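Cj0977 (Campylobacter jejuni, PDB 3BNV) is a sigma28-regulated, nonflagellar virulence protein with a hot-dog fold. Local coordinates at the interface of chains A and B. Numbering follows the deposited sequence. Chains: chain A/B, Cj0977.

The interface of chains A and B. Residues chain A 28, 31, 36, 71-72, 75-76, 79, 89; chain B 66-68, 71, 96.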
loop_
_atom_site.group_PDB
_atom_site.type_symbol
_atom_site.label_atom_id
_atom_site.label_comp_id
_atom_site.label_asym_id
_atom_site.label_seq_id
_atom_site.Cartn_x
_atom_site.Cartn_y
_atom_site.Cartn_z
ATOM N N CYS A 28 -11.206 -9.992 -2.330
ATOM C CA CYS A 28 -11.404 -8.674 -1.716
ATOM C C CYS A 28 -12.802 -8.088 -1.937
ATOM O O CYS A 28 -12.945 -6.935 -2.343
ATOM C CB CYS A 28 -10.324 -7.700 -2.205
ATOM S SG CYS A 28 -8.625 -8.339 -1.964
ATOM N N LEU A 31 -13.418 -4.623 -0.238
ATOM C CA LEU A 31 -12.385 -3.596 -0.301
ATOM C C LEU A 31 -12.966 -2.253 -0.708
ATOM O O LEU A 31 -13.830 -2.178 -1.572
ATOM C CB LEU A 31 -11.328 -4.000 -1.320
ATOM C CG LEU A 31 -9.858 -3.702 -1.032
ATOM C CD1 LEU A 31 -9.108 -3.639 -2.366
ATOM C CD2 LEU A 31 -9.650 -2.442 -0.223
ATOM N N ALA A 36 -8.404 1.845 -3.517
ATOM C CA ALA A 36 -7.546 0.880 -4.186
ATOM C C ALA A 36 -7.810 0.790 -5.682
ATOM O O ALA A 36 -7.126 0.082 -6.397
ATOM C CB ALA A 36 -7.676 -0.487 -3.544
ATOM N N PHE A 71 0.642 1.334 -4.398
ATOM C CA PHE A 71 0.840 -0.050 -4.005
ATOM C C PHE A 71 -0.512 -0.697 -3.757
ATOM O O PHE A 71 -0.783 -1.779 -4.248
ATOM C CB PHE A 71 1.722 -0.185 -2.771
ATOM C CG PHE A 71 1.938 -1.632 -2.319
ATOM C CD1 PHE A 71 1.114 -2.221 -1.383
ATOM C CD2 PHE A 71 2.971 -2.400 -2.843
ATOM C CE1 PHE A 71 1.330 -3.540 -0.972
ATOM C CE2 PHE A 71 3.157 -3.716 -2.445
ATOM C CZ PHE A 71 2.346 -4.278 -1.502
ATOM N N ALA A 72 -1.387 -0.026 -3.022
ATOM C CA ALA A 72 -2.691 -0.595 -2.796
ATOM C C ALA A 72 -3.333 -1.004 -4.106
ATOM O O ALA A 72 -3.856 -2.101 -4.212
ATOM C CB ALA A 72 -3.573 0.371 -2.057
ATOM N N ASN A 75 -1.681 -4.053 -5.414
ATOM C CA ASN A 75 -2.039 -5.147 -4.553
ATOM C C ASN A 75 -3.420 -5.695 -4.956
ATOM O O ASN A 75 -3.649 -6.909 -5.064
ATOM C CB ASN A 75 -1.986 -4.624 -3.121
ATOM C CG ASN A 75 -2.267 -5.675 -2.079
ATOM O OD1 ASN A 75 -2.717 -6.795 -2.376
ATOM N ND2 ASN A 75 -2.040 -5.307 -0.830
ATOM N N TYR A 76 -4.343 -4.796 -5.227
ATOM C CA TYR A 76 -5.686 -5.204 -5.606
ATOM C C TYR A 76 -5.702 -5.895 -6.982
ATOM O O TYR A 76 -6.169 -7.021 -7.108
ATOM C CB TYR A 76 -6.604 -3.995 -5.494
ATOM C CG TYR A 76 -8.071 -4.203 -5.735
ATOM C CD1 TYR A 76 -8.812 -3.231 -6.364
ATOM C CD2 TYR A 76 -8.721 -5.327 -5.304
ATOM C CE1 TYR A 76 -10.167 -3.386 -6.578
ATOM C CE2 TYR A 76 -10.090 -5.497 -5.527
ATOM C CZ TYR A 76 -10.802 -4.524 -6.163
ATOM O OH TYR A 76 -12.154 -4.663 -6.390
ATOM N N GLN A 79 -4.198 -9.421 -6.988
ATOM C CA GLN A 79 -5.109 -10.436 -6.505
ATOM C C GLN A 79 -6.222 -10.688 -7.494
ATOM O O GLN A 79 -6.641 -11.813 -7.656
ATOM C CB GLN A 79 -5.681 -10.080 -5.144
ATOM C CG GLN A 79 -4.641 -10.011 -4.040
ATOM C CD GLN A 79 -5.272 -10.150 -2.687
ATOM O OE1 GLN A 79 -5.753 -11.220 -2.341
ATOM N NE2 GLN A 79 -5.304 -9.077 -1.920
ATOM N N ILE A 89 -1.534 -11.574 0.015
ATOM C CA ILE A 89 -0.191 -11.412 -0.545
ATOM C C ILE A 89 0.866 -11.589 0.515
ATOM O O ILE A 89 0.637 -11.230 1.663
ATOM C CB ILE A 89 -0.023 -10.126 -1.336
ATOM C CG1 ILE A 89 0.140 -8.916 -0.429
ATOM C CG2 ILE A 89 -1.184 -9.967 -2.299
ATOM C CD1 ILE A 89 0.356 -7.608 -1.191
ATOM N N PHE B 66 -6.691 -5.611 4.362
ATOM C CA PHE B 66 -5.997 -5.543 3.078
ATOM C C PHE B 66 -4.531 -5.240 3.349
ATOM O O PHE B 66 -4.211 -4.341 4.121
ATOM C CB PHE B 66 -6.652 -4.482 2.191
ATOM C CG PHE B 66 -6.239 -4.548 0.759
ATOM C CD1 PHE B 66 -5.717 -3.431 0.123
ATOM C CD2 PHE B 66 -6.350 -5.727 0.046
ATOM C CE1 PHE B 66 -5.305 -3.494 -1.200
ATOM C CE2 PHE B 66 -5.947 -5.792 -1.261
ATOM C CZ PHE B 66 -5.424 -4.678 -1.887
ATOM N N ASP B 67 -3.644 -6.000 2.727
ATOM C CA ASP B 67 -2.218 -5.926 3.029
ATOM C C ASP B 67 -1.581 -4.569 2.775
ATOM O O ASP B 67 -0.629 -4.181 3.449
ATOM C CB ASP B 67 -1.466 -7.043 2.312
ATOM C CG ASP B 67 -1.883 -8.433 2.823
ATOM O OD1 ASP B 67 -2.179 -9.341 1.997
ATOM O OD2 ASP B 67 -1.952 -8.611 4.062
ATOM N N ALA B 68 -2.128 -3.819 1.830
ATOM C CA ALA B 68 -1.521 -2.565 1.446
ATOM C C ALA B 68 -1.554 -1.565 2.597
ATOM O O ALA B 68 -0.747 -0.638 2.645
ATOM C CB ALA B 68 -2.222 -2.011 0.258
ATOM N N PHE B 71 1.509 -1.898 4.319
ATOM C CA PHE B 71 2.519 -1.230 3.527
ATOM C C PHE B 71 2.433 0.272 3.719
ATOM O O PHE B 71 3.460 0.941 3.885
ATOM C CB PHE B 71 2.385 -1.569 2.046
ATOM C CG PHE B 71 3.462 -0.980 1.217
ATOM C CD1 PHE B 71 3.265 0.219 0.539
ATOM C CD2 PHE B 71 4.705 -1.597 1.133
ATOM C CE1 PHE B 71 4.275 0.782 -0.219
ATOM C CE2 PHE B 71 5.718 -1.028 0.368
ATOM C CZ PHE B 71 5.487 0.168 -0.297
ATOM N N PHE B 96 5.252 -10.100 3.933
ATOM C CA PHE B 96 4.091 -10.070 4.820
ATOM C C PHE B 96 3.926 -11.471 5.396
ATOM O O PHE B 96 3.409 -12.368 4.717
ATOM C CB PHE B 96 2.793 -9.694 4.069
ATOM C CG PHE B 96 2.885 -8.434 3.264
ATOM C CD1 PHE B 96 3.489 -8.438 2.010
ATOM C CD2 PHE B 96 2.363 -7.232 3.759
ATOM C CE1 PHE B 96 3.569 -7.284 1.269
ATOM C CE2 PHE B 96 2.450 -6.054 3.022
ATOM C CZ PHE B 96 3.053 -6.090 1.766
HETATM O O HOH W 1 -3.876 -8.104 0.312
#
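The two-fold interface of Cj0977, a hot-dog fold protein, probably its dimer contact, is a worked case of subunits pairing through the central helix and an adjoining strand. Here B:Phe66, in the loop just before helix 68-82 of chain B, plugs into chain A beside helix 67-82. With CG anti to its backbone N (chi1 -166°), its ring is clamped on both faces. A:Leu31 CD1 sits over the centre of one face, a CH-pi contact 3.9 Å from the B:Phe66 ring centroid. Against the other lies the side-chain amide of A:Asn75, tip to tip with the ring and turned 22° from its plane, ND2 offset toward the rim. The A:Ala72 carbonyl O and the A:Tyr76 backbone N meet the ring edge in plane, while the A:Gln79 amide slides past nearly parallel, its NE2 3.4 Å from B:Phe66 CE2.

Next to this plug, the carboxylate of B:Asp67 accepts a hydrogen bond from the backbone near the start of strand 87-96: A:Ile89 N donates to B:Asp67 OD1 across 3.1 Å, fairly straight at 161° but from above the carboxylate plane. Water 1 lies 2.7 Å from B:Asp67 OD1 and also joins the B:Asp67 backbone N and A:Asn75 OD1, tying the amide to the incoming loop.

Closer to the two-fold axis, A:Ala72 CA packs against B:Ala68 CB, small side chains consistent with the helices lying near each other. The A:Phe71 and B:Phe71 rings, each with CG anti to its backbone N, stack across the axis with centroids 4.2 Å apart, offset toward their rims. A:Phe71 CZ then meets B:Phe96 CZ tip to tip at 3.8 Å.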